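Local coordinates for protein polyketide biosynthesis 3-hydroxy-3-methylglutaryl-ACP synthase PksG (PDB 4YXT) that catalyses the aldol condensation of acetyl-AcpK with a beta-ketothioester polyketide intermediate carried on PksL, a step in the biosynthesis of the antibiotic bacillaene, at residues S92-E97 / E411-Y416; V198-R203 / L217-D222; L288-R293 / I310-F315. The protein carries 1 engineered substitution. One frame throughout, in Å; residues are numbered along the deposited sequence.

Interaction 1. Residues S92-E97 / E411-Y416; sequences STYIHE and EFHRKY
His-413 opens the strand of 411-416 and meets Tyr-94 of helix 91-99 border to border. With CG anti to the backbone N (chi1 -177°), its imidazole is carried back to the phenol, where ND1 lies in the plane of the Tyr-94 ring at its edge, 3.2 Å from Tyr-94 OH. The two rings are only 23° from coplanar, yet they do not stack. At the next residue the backbone takes over: the amide N of Arg-414 donates a hydrogen bond to Tyr-94 OH at 3.0 Å, nearly straight at 162°. CB of Arg-414 touches the same hydroxyl at 3.8 Å, while the extended chain beyond it leads away to a salt bridge with Asp-50. The contact joins strand 413-419, within this chain the outer strand of the small antiparallel sheet it forms with 384-385 and 403-410, to helix 91-99 in the N-terminal part of this thiolase-like enzyme. Past Lys-415, Tyr-416 completes an aromatic cluster with Tyr-94 and His-413. Its edge is set against a face of the Tyr-94 ring in a T-shaped (edge-to-face) pair, the planes steeply inclined, with Tyr-416 CE2 3.9 Å from Tyr-94 CD1. Tyr-416 OH is hydrogen-bonded to Asp-50, the carboxylate that also pairs with Arg-414, and its ring makes a second edge-to-face pair with Tyr-98.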
loop_
_atom_site.group_PDB
_atom_site.type_symbol
_atom_site.label_atom_id
_atom_site.label_comp_id
_atom_site.label_asym_id
_atom_site.label_seq_id
_atom_site.Cartn_x
_atom_site.Cartn_y
_atom_site.Cartn_z
ATOM N N SER A 92 4.311 -1.659 9.094
ATOM C CA SER A 92 3.267 -1.415 10.080
ATOM C C SER A 92 3.152 -2.488 11.191
ATOM O O SER A 92 2.608 -2.212 12.269
ATOM C CB SER A 92 1.889 -1.250 9.417
ATOM O OG SER A 92 1.850 -0.082 8.596
ATOM N N THR A 93 3.622 -3.705 10.925
ATOM C CA THR A 93 3.646 -4.758 11.925
ATOM C C THR A 93 4.579 -4.405 13.132
ATOM O O THR A 93 4.169 -4.438 14.310
ATOM C CB THR A 93 4.031 -6.099 11.285
ATOM O OG1 THR A 93 5.375 -6.048 10.778
ATOM C CG2 THR A 93 3.046 -6.512 10.128
ATOM N N TYR A 94 5.821 -4.038 12.827
ATOM C CA TYR A 94 6.787 -3.570 13.829
ATOM C C TYR A 94 6.374 -2.259 14.495
ATOM O O TYR A 94 6.483 -2.132 15.709
ATOM C CB TYR A 94 8.148 -3.359 13.164
ATOM C CG TYR A 94 8.857 -4.645 12.783
ATOM C CD1 TYR A 94 9.193 -5.567 13.766
ATOM C CD2 TYR A 94 9.158 -4.951 11.472
ATOM C CE1 TYR A 94 9.836 -6.722 13.465
ATOM C CE2 TYR A 94 9.818 -6.117 11.148
ATOM C CZ TYR A 94 10.166 -6.998 12.160
ATOM O OH TYR A 94 10.847 -8.186 11.915
ATOM N N ILE A 95 5.899 -1.278 13.710
ATOM C CA ILE A 95 5.472 -0.012 14.287
ATOM C C ILE A 95 4.362 -0.244 15.308
ATOM O O ILE A 95 4.383 0.297 16.381
ATOM C CB ILE A 95 4.910 0.985 13.270
ATOM C CG1 ILE A 95 5.888 1.319 12.156
ATOM C CG2 ILE A 95 4.487 2.250 13.947
ATOM C CD1 ILE A 95 7.259 1.476 12.641
ATOM N N HIS A 96 3.392 -1.057 14.944
ATOM C CA HIS A 96 2.300 -1.401 15.835
ATOM C C HIS A 96 2.762 -2.016 17.188
ATOM O O HIS A 96 2.291 -1.636 18.259
ATOM C CB HIS A 96 1.383 -2.368 15.088
ATOM C CG HIS A 96 0.299 -2.933 15.917
ATOM N ND1 HIS A 96 -0.958 -2.372 15.970
ATOM C CD2 HIS A 96 0.265 -4.015 16.720
ATOM C CE1 HIS A 96 -1.722 -3.079 16.777
ATOM N NE2 HIS A 96 -1.011 -4.093 17.226
ATOM N N GLU A 97 3.676 -2.968 17.121
ATOM C CA GLU A 97 4.199 -3.630 18.310
ATOM C C GLU A 97 4.882 -2.633 19.252
ATOM O O GLU A 97 4.625 -2.589 20.445
ATOM C CB GLU A 97 5.196 -4.732 17.861
ATOM C CG GLU A 97 5.970 -5.458 18.971
ATOM C CD GLU A 97 5.109 -6.408 19.808
ATOM O OE1 GLU A 97 3.868 -6.312 19.748
ATOM O OE2 GLU A 97 5.675 -7.261 20.537
ATOM N N GLU A 411 17.417 -14.439 12.033
ATOM C CA GLU A 411 16.518 -15.155 11.139
ATOM C C GLU A 411 15.505 -14.225 10.408
ATOM O O GLU A 411 14.333 -14.530 10.283
ATOM C CB GLU A 411 15.863 -16.259 11.921
ATOM C CG GLU A 411 16.879 -17.054 12.712
ATOM C CD GLU A 411 18.090 -17.439 11.880
ATOM O OE1 GLU A 411 18.035 -18.478 11.192
ATOM O OE2 GLU A 411 19.098 -16.693 11.913
ATOM N N PHE A 412 16.025 -13.105 9.913
ATOM C CA PHE A 412 15.258 -11.986 9.334
ATOM C C PHE A 412 14.355 -11.243 10.311
ATOM O O PHE A 412 13.824 -10.212 9.954
ATOM C CB PHE A 412 14.452 -12.390 8.094
ATOM C CG PHE A 412 15.263 -13.088 7.019
ATOM C CD1 PHE A 412 16.073 -12.366 6.166
ATOM C CD2 PHE A 412 15.148 -14.475 6.830
ATOM C CE1 PHE A 412 16.777 -12.993 5.156
ATOM C CE2 PHE A 412 15.824 -15.111 5.803
ATOM C CZ PHE A 412 16.638 -14.363 4.967
ATOM N N HIS A 413 14.242 -11.687 11.556
ATOM C CA HIS A 413 13.427 -10.951 12.512
ATOM C C HIS A 413 14.201 -9.754 13.100
ATOM O O HIS A 413 15.261 -9.911 13.697
ATOM C CB HIS A 413 12.909 -11.911 13.579
ATOM C CG HIS A 413 11.994 -11.279 14.566
ATOM N ND1 HIS A 413 10.980 -10.415 14.209
ATOM C CD2 HIS A 413 11.948 -11.374 15.914
ATOM C CE1 HIS A 413 10.366 -9.992 15.298
ATOM N NE2 HIS A 413 10.939 -10.553 16.345
ATOM N N ARG A 414 13.672 -8.550 12.922
ATOM C CA ARG A 414 14.285 -7.345 13.467
ATOM C C ARG A 414 13.928 -7.064 14.913
ATOM O O ARG A 414 12.753 -6.998 15.274
ATOM C CB ARG A 414 13.909 -6.111 12.654
ATOM C CG ARG A 414 14.203 -6.280 11.210
ATOM C CD ARG A 414 14.183 -4.989 10.469
ATOM N NE ARG A 414 14.746 -5.192 9.159
ATOM C CZ ARG A 414 15.396 -4.263 8.484
ATOM N NH1 ARG A 414 15.595 -3.073 9.011
ATOM N NH2 ARG A 414 15.882 -4.540 7.287
ATOM N N LYS A 415 14.942 -6.806 15.733
ATOM C CA LYS A 415 14.659 -6.515 17.121
ATOM C C LYS A 415 15.165 -5.153 17.502
ATOM O O LYS A 415 16.285 -4.798 17.184
ATOM C CB LYS A 415 15.213 -7.633 17.986
ATOM C CG LYS A 415 14.577 -8.990 17.613
ATOM C CD LYS A 415 15.379 -10.159 18.137
ATOM C CE LYS A 415 15.571 -10.057 19.652
ATOM N NZ LYS A 415 16.950 -10.507 19.968
ATOM N N TYR A 416 14.288 -4.373 18.137
ATOM C CA TYR A 416 14.559 -3.000 18.459
ATOM C C TYR A 416 14.691 -2.825 19.969
ATOM O O TYR A 416 14.365 -3.688 20.723
ATOM C CB TYR A 416 13.487 -2.066 17.864
ATOM C CG TYR A 416 13.349 -2.231 16.361
ATOM C CD1 TYR A 416 13.970 -1.375 15.494
ATOM C CD2 TYR A 416 12.584 -3.282 15.820
ATOM C CE1 TYR A 416 13.857 -1.549 14.111
ATOM C CE2 TYR A 416 12.454 -3.457 14.453
ATOM C CZ TYR A 416 13.086 -2.592 13.602
ATOM O OH TYR A 416 12.965 -2.776 12.265
#

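Interaction 2. Residues V198-R203 / L217-D222; sequences VMDTCR and LMSYLD
Asp-200 and Ser-219 face each other with similar first torsions: chi1 is 51° for Asp-200 and 54° for Ser-219, which sets CG and OG respectively between the backbone N and the carbonyl carbon of their own residues. Both CB atoms point across the gap, so that a pair of short side chains spans backbones whose CA atoms are 7.8 Å apart. Asp-200 OD2 is the branch that does the touching, 3.2 Å from Ser-219 OG. The stronger polar partner of both is Tyr-326, whose hydroxyl is hydrogen-bonded to Asp-200 OD2 and to Ser-219 OG, forming a small buried polar group; Ser-219 OG is also within hydrogen-bonding distance of the carbonyls of Leu-215 and Ser-216 in the preceding helical turn, which would have to share its one proton. The Asp-200 side chain is about 8 Å from that of Cys-114, by similarity the acyl-thioester nucleophile, which places this group near the probable catalytic centre. Residues 198-200 lead into strand 201-205, which pairs antiparallel with 208-211 in a hairpin; the chain then enters helix 213-234, to which Ser-219 belongs, and helix 254-267 packs against Leu-217, Tyr-220 and Leu-221 of that helix.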
loop_
_atom_site.group_PDB
_atom_site.type_symbol
_atom_site.label_atom_id
_atom_site.label_comp_id
_atom_site.label_asym_id
_atom_site.label_seq_id
_atom_site.Cartn_x
_atom_site.Cartn_y
_atom_site.Cartn_z
ATOM N N VAL A 198 4.781 7.193 -16.126
ATOM C CA VAL A 198 5.975 7.861 -16.672
ATOM C C VAL A 198 7.185 7.328 -15.937
ATOM O O VAL A 198 7.101 7.018 -14.759
ATOM C CB VAL A 198 5.984 9.385 -16.419
ATOM C CG1 VAL A 198 5.243 10.087 -17.498
ATOM C CG2 VAL A 198 5.416 9.752 -15.062
ATOM N N MET A 199 8.306 7.205 -16.620
ATOM C CA MET A 199 9.484 6.619 -16.000
ATOM C C MET A 199 10.431 7.699 -15.538
ATOM O O MET A 199 11.565 7.713 -15.954
ATOM C CB MET A 199 10.232 5.736 -16.996
ATOM C CG MET A 199 9.662 4.338 -17.155
ATOM S SD MET A 199 9.618 3.256 -15.692
ATOM C CE MET A 199 11.359 3.074 -15.326
ATOM N N ASP A 200 10.006 8.571 -14.647
ATOM C CA ASP A 200 10.862 9.695 -14.268
ATOM C C ASP A 200 11.863 9.326 -13.189
ATOM O O ASP A 200 13.044 9.684 -13.276
ATOM C CB ASP A 200 10.058 10.964 -13.932
ATOM C CG ASP A 200 8.933 10.729 -12.914
ATOM O OD1 ASP A 200 8.434 9.603 -12.801
ATOM O OD2 ASP A 200 8.572 11.684 -12.217
ATOM N N THR A 201 11.413 8.613 -12.170
ATOM C CA THR A 201 12.316 8.110 -11.175
ATOM C C THR A 201 11.708 6.847 -10.545
ATOM O O THR A 201 10.483 6.715 -10.437
ATOM C CB THR A 201 12.619 9.141 -10.060
ATOM O OG1 THR A 201 11.607 9.059 -9.073
ATOM C CG2 THR A 201 12.713 10.600 -10.550
ATOM N N CYS A 202 12.585 5.936 -10.135
ATOM C CA CYS A 202 12.202 4.645 -9.604
ATOM C C CYS A 202 13.306 4.048 -8.746
ATOM O O CYS A 202 14.461 4.567 -8.715
ATOM C CB CYS A 202 11.862 3.668 -10.753
ATOM S SG CYS A 202 13.178 3.387 -11.955
ATOM N N ARG A 203 12.932 2.966 -8.061
ATOM C CA ARG A 203 13.827 2.155 -7.192
ATOM C C ARG A 203 13.777 0.659 -7.570
ATOM O O ARG A 203 13.266 -0.212 -6.825
ATOM C CB ARG A 203 13.497 2.354 -5.735
ATOM C CG ARG A 203 13.784 3.763 -5.236
ATOM C CD ARG A 203 13.630 3.817 -3.710
ATOM N NE ARG A 203 14.243 5.000 -3.117
ATOM C CZ ARG A 203 14.413 5.192 -1.802
ATOM N NH1 ARG A 203 13.970 4.287 -0.924
ATOM N NH2 ARG A 203 14.992 6.314 -1.355
ATOM N N LEU A 217 10.933 16.765 -13.415
ATOM C CA LEU A 217 10.592 18.180 -13.352
ATOM C C LEU A 217 9.360 18.525 -14.194
ATOM O O LEU A 217 8.403 19.140 -13.697
ATOM C CB LEU A 217 11.821 19.033 -13.734
ATOM C CG LEU A 217 11.515 20.523 -13.941
ATOM C CD1 LEU A 217 10.794 21.079 -12.725
ATOM C CD2 LEU A 217 12.799 21.303 -14.264
ATOM N N MET A 218 9.353 18.103 -15.455
ATOM C CA MET A 218 8.221 18.341 -16.349
ATOM C C MET A 218 6.983 17.678 -15.801
ATOM O O MET A 218 5.906 18.283 -15.842
ATOM C CB MET A 218 8.412 17.748 -17.753
ATOM C CG MET A 218 9.018 18.575 -18.856
ATOM S SD MET A 218 9.151 17.459 -20.307
ATOM C CE MET A 218 10.906 17.093 -20.408
ATOM N N SER A 219 7.087 16.406 -15.380
ATOM C CA SER A 219 5.876 15.714 -14.888
ATOM C C SER A 219 5.332 16.333 -13.575
ATOM O O SER A 219 4.132 16.639 -13.445
ATOM C CB SER A 219 6.079 14.217 -14.799
ATOM O OG SER A 219 7.213 13.898 -14.039
ATOM N N TYR A 220 6.202 16.619 -12.633
ATOM C CA TYR A 220 5.799 17.415 -11.469
ATOM C C TYR A 220 5.043 18.658 -11.840
ATOM O O TYR A 220 4.007 18.932 -11.268
ATOM C CB TYR A 220 7.032 17.796 -10.652
ATOM C CG TYR A 220 6.807 18.544 -9.361
ATOM C CD1 TYR A 220 6.386 19.879 -9.346
ATOM C CD2 TYR A 220 7.024 17.908 -8.134
ATOM C CE1 TYR A 220 6.232 20.580 -8.132
ATOM C CE2 TYR A 220 6.866 18.590 -6.930
ATOM C CZ TYR A 220 6.469 19.909 -6.925
ATOM O OH TYR A 220 6.293 20.556 -5.739
ATOM N N LEU A 221 5.562 19.439 -12.788
ATOM C CA LEU A 221 4.903 20.707 -13.153
ATOM C C LEU A 221 3.612 20.482 -13.926
ATOM O O LEU A 221 2.569 21.119 -13.649
ATOM C CB LEU A 221 5.833 21.592 -13.975
ATOM C CG LEU A 221 7.033 22.150 -13.239
ATOM C CD1 LEU A 221 8.050 22.717 -14.247
ATOM C CD2 LEU A 221 6.610 23.185 -12.197
ATOM N N ASP A 222 3.640 19.553 -14.871
ATOM C CA ASP A 222 2.368 19.178 -15.503
ATOM C C ASP A 222 1.280 18.731 -14.487
ATOM O O ASP A 222 0.109 19.175 -14.601
ATOM C CB ASP A 222 2.602 18.142 -16.575
ATOM C CG ASP A 222 3.471 18.680 -17.740
ATOM O OD1 ASP A 222 3.599 19.928 -17.901
ATOM O OD2 ASP A 222 4.033 17.833 -18.495
#

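Interaction 3. Residues L288-R293 / I310-F315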
loop_
_atom_site.group_PDB
_atom_site.type_symbol
_atom_site.label_atom_id
_atom_site.label_comp_id
_atom_site.label_asym_id
_atom_site.label_seq_id
_atom_site.Cartn_x
_atom_site.Cartn_y
_atom_site.Cartn_z
ATOM N N LEU A 288 8.679 25.804 3.667
ATOM C CA LEU A 288 9.994 25.272 3.258
ATOM C C LEU A 288 11.008 25.197 4.378
ATOM O O LEU A 288 12.042 24.560 4.221
ATOM C CB LEU A 288 10.613 26.122 2.123
ATOM C CG LEU A 288 10.070 25.960 0.700
ATOM C CD1 LEU A 288 8.620 26.400 0.649
ATOM C CD2 LEU A 288 10.869 26.808 -0.264
ATOM N N ASN A 289 10.735 25.873 5.488
ATOM C CA ASN A 289 11.659 25.913 6.601
ATOM C C ASN A 289 12.202 24.548 7.044
ATOM O O ASN A 289 13.434 24.334 7.029
ATOM C CB ASN A 289 11.009 26.628 7.770
ATOM C CG ASN A 289 11.988 26.922 8.904
ATOM O OD1 ASN A 289 12.540 26.041 9.528
ATOM N ND2 ASN A 289 12.171 28.180 9.171
ATOM N N TYR A 290 11.332 23.595 7.399
ATOM C CA TYR A 290 11.844 22.282 7.884
ATOM C C TYR A 290 12.415 21.427 6.752
ATOM O O TYR A 290 13.363 20.650 6.907
ATOM C CB TYR A 290 10.754 21.495 8.608
ATOM C CG TYR A 290 10.210 22.147 9.811
ATOM C CD1 TYR A 290 10.957 23.091 10.528
ATOM C CD2 TYR A 290 8.944 21.836 10.263
ATOM C CE1 TYR A 290 10.449 23.698 11.645
ATOM C CE2 TYR A 290 8.419 22.446 11.397
ATOM C CZ TYR A 290 9.165 23.374 12.099
ATOM O OH TYR A 290 8.627 24.006 13.235
ATOM N N CYS A 291 11.810 21.566 5.597
ATOM C CA CYS A 291 12.280 20.835 4.444
ATOM C C CYS A 291 13.743 21.122 4.177
ATOM O O CYS A 291 14.493 20.219 3.876
ATOM C CB CYS A 291 11.401 21.181 3.225
ATOM S SG CYS A 291 9.709 20.564 3.457
ATOM N N GLN A 292 14.143 22.375 4.333
ATOM C CA GLN A 292 15.525 22.755 4.163
ATOM C C GLN A 292 16.480 22.159 5.174
ATOM O O GLN A 292 17.674 22.267 4.976
ATOM C CB GLN A 292 15.682 24.251 4.351
ATOM C CG GLN A 292 15.002 25.094 3.301
ATOM C CD GLN A 292 15.437 26.525 3.447
ATOM O OE1 GLN A 292 16.537 26.882 3.027
ATOM N NE2 GLN A 292 14.612 27.336 4.102
ATOM N N ARG A 293 15.978 21.598 6.267
ATOM C CA ARG A 293 16.838 21.087 7.311
ATOM C C ARG A 293 16.882 19.576 7.362
ATOM O O ARG A 293 17.804 18.978 7.954
ATOM C CB ARG A 293 16.426 21.686 8.648
ATOM C CG ARG A 293 16.455 23.205 8.696
ATOM C CD ARG A 293 16.050 23.768 10.077
ATOM N NE ARG A 293 17.008 23.285 11.052
ATOM C CZ ARG A 293 16.920 23.415 12.352
ATOM N NH1 ARG A 293 15.871 23.987 12.920
ATOM N NH2 ARG A 293 17.885 22.889 13.082
ATOM N N ILE A 310 2.362 25.074 9.333
ATOM C CA ILE A 310 1.610 25.207 10.558
ATOM C C ILE A 310 2.468 25.737 11.693
ATOM O O ILE A 310 2.012 26.579 12.393
ATOM C CB ILE A 310 0.879 23.911 10.966
ATOM C CG1 ILE A 310 -0.198 23.586 9.923
ATOM C CG2 ILE A 310 0.216 24.099 12.333
ATOM C CD1 ILE A 310 -0.639 22.162 9.898
ATOM N N ASP A 311 3.705 25.276 11.875
ATOM C CA ASP A 311 4.559 25.831 12.925
ATOM C C ASP A 311 5.025 27.267 12.615
ATOM O O ASP A 311 5.045 28.105 13.497
ATOM C CB ASP A 311 5.777 24.934 13.226
ATOM C CG ASP A 311 5.423 23.724 14.124
ATOM O OD1 ASP A 311 4.228 23.530 14.450
ATOM O OD2 ASP A 311 6.342 22.952 14.501
ATOM N N GLN A 312 5.357 27.566 11.363
ATOM C CA GLN A 312 6.018 28.834 11.046
ATOM C C GLN A 312 5.087 29.913 10.563
ATOM O O GLN A 312 5.455 31.072 10.572
ATOM C CB GLN A 312 7.148 28.604 10.056
ATOM C CG GLN A 312 8.116 27.514 10.488
ATOM C CD GLN A 312 8.882 27.856 11.747
ATOM O OE1 GLN A 312 9.108 26.999 12.625
ATOM N NE2 GLN A 312 9.281 29.115 11.859
ATOM N N GLY A 313 3.851 29.573 10.230
ATOM C CA GLY A 313 2.953 30.529 9.609
ATOM C C GLY A 313 2.120 31.252 10.635
ATOM O O GLY A 313 2.275 31.030 11.790
ATOM N N ARG A 314 1.243 32.135 10.181
ATOM C CA ARG A 314 0.419 32.971 11.063
ATOM C C ARG A 314 -1.017 32.456 11.122
ATOM O O ARG A 314 -1.704 32.435 10.105
ATOM C CB ARG A 314 0.418 34.433 10.565
ATOM C CG ARG A 314 -0.376 35.387 11.473
ATOM C CD ARG A 314 -0.377 36.825 11.001
ATOM N NE ARG A 314 0.958 37.336 10.693
ATOM C CZ ARG A 314 1.193 38.556 10.201
ATOM N NH1 ARG A 314 0.186 39.409 9.982
ATOM N NH2 ARG A 314 2.438 38.948 9.953
ATOM N N PHE A 315 -1.462 32.035 12.303
ATOM C CA PHE A 315 -2.814 31.480 12.478
ATOM C C PHE A 315 -3.602 32.149 13.579
ATOM O O PHE A 315 -4.044 31.495 14.527
ATOM C CB PHE A 315 -2.744 29.967 12.672
ATOM C CG PHE A 315 -2.313 29.246 11.434
ATOM C CD1 PHE A 315 -3.248 28.824 10.494
ATOM C CD2 PHE A 315 -0.985 29.071 11.159
ATOM C CE1 PHE A 315 -2.844 28.211 9.306
ATOM C CE2 PHE A 315 -0.575 28.444 9.996
ATOM C CZ PHE A 315 -1.495 27.993 9.078
#
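Tyr-290 and Asp-311 make the hydrogen bond of this contact: the phenol OH donates to Asp-311 OD2 over 2.8 Å. The carboxylate oxygen uses its anti lone pair, the one directed away from its partner oxygen, and lies in the plane of the tyrosine ring at its edge. The carboxylate itself stands almost upright to that ring, the planes 84° apart. A second polar approach comes from Gln-312, whose OE1 is 3.1 Å from Tyr-290 OH and reaches the ring obliquely. The bend of the glutamine chain at chi2 (-65°) folds its amide back toward the phenol, so that two successive residues at the end of helix 301-312 flank one hydroxyl. The remaining touch is between amides: those of Asn-289 and Gln-312 are stacked with their planes 20° apart, Asn-289 ND2 and Gln-312 NE2 at 4.1 Å. The contact thus ties residues 289-290 to the C-terminal end of helix 301-312, away from the annotated catalytic residues, and the chain turns out of that helix at Gly-313. Farther back on the same helix, Leu-304 packs on Tyr-290 and Ser-308 OG is hydrogen-bonded to Tyr-290 N; helix 352-357 lies against the tyrosine through Ile-352, Glu-353 and Leu-356.

Interaction 1 spans about three quarters of the chain, and interactions 2 and 3 follow one another within the sequence it encloses. Within one chain none of the three touches another: interactions 2 and 3 come closest, with nearest atoms about 9 Å apart, while 1 and 3 lie on opposite sides of the chain's centre, their centres about 32 Å apart. Interaction 2 is the one near the active site, the Asp-200 side chain being about 9 Å from that of His-250, by similarity a proton donor/acceptor. Between subunits, however, interactions 1 and 2 do meet at the dimer interface: Met-199 of one subunit packs on His-413 of the second subunit. Interaction 3 touches no other chain of the assembly.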